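Local coordinates for protein (thiaminase I) (Bacillus subtilis, PDB 3THI) that degrades thiamin as a transferase, probably by displacing its thiazole moiety from the pyrimidine with a nucleophile, at residues D122-L127 / R193-M198. Sequence-based numbering, arbitrary orientation.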
loop_
_atom_site.group_PDB
_atom_site.type_symbol
_atom_site.label_atom_id
_atom_site.label_comp_id
_atom_site.label_asym_id
_atom_site.label_seq_id
_atom_site.Cartn_x
_atom_site.Cartn_y
_atom_site.Cartn_z
ATOM N N ASP A 122 16.562 9.337 9.030
ATOM C CA ASP A 122 15.438 8.626 9.635
ATOM C C ASP A 122 14.090 9.312 9.460
ATOM O O ASP A 122 13.050 8.669 9.603
ATOM C CB ASP A 122 15.692 8.388 11.124
ATOM C CG ASP A 122 16.926 7.547 11.381
ATOM O OD1 ASP A 122 17.113 6.523 10.681
ATOM O OD2 ASP A 122 17.707 7.912 12.286
ATOM N N ASN A 123 14.105 10.620 9.207
ATOM C CA ASN A 123 12.868 11.375 9.002
ATOM C C ASN A 123 13.022 12.392 7.881
ATOM O O ASN A 123 14.135 12.602 7.380
ATOM C CB ASN A 123 12.380 12.028 10.302
ATOM C CG ASN A 123 13.368 13.010 10.879
ATOM O OD1 ASN A 123 13.509 14.118 10.382
ATOM N ND2 ASN A 123 14.046 12.613 11.946
ATOM N N ILE A 124 11.909 13.018 7.490
ATOM C CA ILE A 124 11.913 13.985 6.388
ATOM C C ILE A 124 12.701 15.276 6.642
ATOM O O ILE A 124 13.242 15.866 5.706
ATOM C CB ILE A 124 10.469 14.320 5.893
ATOM C CG1 ILE A 124 9.636 14.925 7.028
ATOM C CG2 ILE A 124 9.803 13.063 5.322
ATOM C CD1 ILE A 124 8.321 15.521 6.580
ATOM N N TYR A 125 12.780 15.696 7.904
ATOM C CA TYR A 125 13.527 16.898 8.261
ATOM C C TYR A 125 15.023 16.629 8.173
ATOM O O TYR A 125 15.797 17.506 7.799
ATOM C CB TYR A 125 13.114 17.400 9.645
ATOM C CG TYR A 125 11.666 17.850 9.683
ATOM C CD1 TYR A 125 11.294 19.102 9.185
ATOM C CD2 TYR A 125 10.658 17.002 10.161
ATOM C CE1 TYR A 125 9.955 19.500 9.151
ATOM C CE2 TYR A 125 9.312 17.396 10.133
ATOM C CZ TYR A 125 8.972 18.648 9.622
ATOM O OH TYR A 125 7.651 19.049 9.567
ATOM N N GLU A 126 15.428 15.409 8.496
ATOM C CA GLU A 126 16.833 15.026 8.384
ATOM C C GLU A 126 17.146 14.880 6.891
ATOM O O GLU A 126 18.268 15.147 6.452
ATOM C CB GLU A 126 17.099 13.701 9.102
ATOM C CG GLU A 126 17.176 13.796 10.622
ATOM C CD GLU A 126 17.277 12.429 11.282
ATOM O OE1 GLU A 126 17.135 11.416 10.566
ATOM O OE2 GLU A 126 17.484 12.356 12.515
ATOM N N LEU A 127 16.134 14.483 6.115
ATOM C CA LEU A 127 16.277 14.325 4.669
ATOM C C LEU A 127 16.495 15.706 4.052
ATOM O O LEU A 127 17.332 15.873 3.173
ATOM C CB LEU A 127 15.010 13.701 4.069
ATOM C CG LEU A 127 15.088 12.739 2.874
ATOM C CD1 LEU A 127 13.779 12.820 2.085
ATOM C CD2 LEU A 127 16.279 13.029 1.976
ATOM N N ARG A 193 4.479 20.034 2.914
ATOM C CA ARG A 193 5.085 21.100 2.124
ATOM C C ARG A 193 6.566 20.854 1.996
ATOM O O ARG A 193 7.136 21.076 0.936
ATOM C CB ARG A 193 4.887 22.465 2.776
ATOM C CG ARG A 193 3.497 22.991 2.639
ATOM C CD ARG A 193 3.372 24.379 3.202
ATOM N NE ARG A 193 2.356 25.069 2.435
ATOM C CZ ARG A 193 2.597 26.112 1.653
ATOM N NH1 ARG A 193 3.825 26.599 1.557
ATOM N NH2 ARG A 193 1.618 26.626 0.923
ATOM N N LEU A 194 7.193 20.410 3.085
ATOM C CA LEU A 194 8.625 20.141 3.077
ATOM C C LEU A 194 8.946 19.114 1.983
ATOM O O LEU A 194 9.930 19.261 1.254
ATOM C CB LEU A 194 9.079 19.618 4.438
ATOM C CG LEU A 194 10.596 19.533 4.567
ATOM C CD1 LEU A 194 11.190 20.922 4.412
ATOM C CD2 LEU A 194 10.983 18.918 5.883
ATOM N N LEU A 195 8.085 18.102 1.859
ATOM C CA LEU A 195 8.237 17.054 0.858
ATOM C C LEU A 195 8.113 17.631 -0.543
ATOM O O LEU A 195 8.883 17.279 -1.431
ATOM C CB LEU A 195 7.172 15.986 1.050
ATOM C CG LEU A 195 7.318 15.046 2.231
ATOM C CD1 LEU A 195 6.031 14.284 2.416
ATOM C CD2 LEU A 195 8.501 14.110 2.002
ATOM N N ILE A 196 7.106 18.477 -0.739
ATOM C CA ILE A 196 6.867 19.129 -2.020
ATOM C C ILE A 196 8.054 20.037 -2.334
ATOM O O ILE A 196 8.535 20.097 -3.467
ATOM C CB ILE A 196 5.558 19.945 -1.970
ATOM C CG1 ILE A 196 4.361 18.988 -1.910
ATOM C CG2 ILE A 196 5.469 20.897 -3.150
ATOM C CD1 ILE A 196 3.048 19.645 -1.499
ATOM N N ASN A 197 8.544 20.709 -1.302
ATOM C CA ASN A 197 9.685 21.597 -1.446
ATOM C C ASN A 197 10.931 20.829 -1.917
ATOM O O ASN A 197 11.725 21.335 -2.726
ATOM C CB ASN A 197 9.976 22.291 -0.113
ATOM C CG ASN A 197 11.002 23.386 -0.252
ATOM O OD1 ASN A 197 10.804 24.346 -1.005
ATOM N ND2 ASN A 197 12.112 23.241 0.445
ATOM N N MET A 198 11.100 19.613 -1.405
ATOM C CA MET A 198 12.245 18.783 -1.776
ATOM C C MET A 198 12.130 18.155 -3.169
ATOM O O MET A 198 13.122 18.029 -3.893
ATOM C CB MET A 198 12.470 17.682 -0.730
ATOM C CG MET A 198 12.880 18.215 0.647
ATOM S SD MET A 198 13.446 16.911 1.757
ATOM C CE MET A 198 11.877 16.471 2.640
#
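The phenol ring of Tyr125 meets Leu194 obliquely along its CD1-CE1 side, where the Leu194 CD2 methyl comes within 3.3 Å of Tyr125 CD1. With CG of Leu194 anti to the backbone N (chi1 -171°), this leucine reaches across to the ring; the same methyl lies 3.8 Å from Ile124 O. The side chains of Ile124 and Leu195 cross at about a right angle, Ile124 CG2 touching Leu195 CD2 at 3.7 Å. Met198 bends at its thioether (chi3 -93°), bringing CE to 3.4 Å from Ile124 O while SD rests 4.1 Å from Leu127 CD1. Were Met198 replaced by an alanine, a gap would probably open between the two helices, leaving Ile124 without the CE methyl and Leu127 without the sulfur. No hydrogen bond joins the segments. Asn123 and Glu126 form a capping box at the start of helix 124-131: Glu126 N donates to Asn123 OD1, and Glu126 OE1 in return takes a weak bond from Asn123 N. Outside the box, Asp122 N bonds the same OE1 at 2.6 Å. The contact thus joins the first turn of this helix to helix 186-199, with Leu127 and Leu195 both reaching Ile229 of strand 227-231 and Leu195 and Met198 packing on Leu147 of strand 147-149.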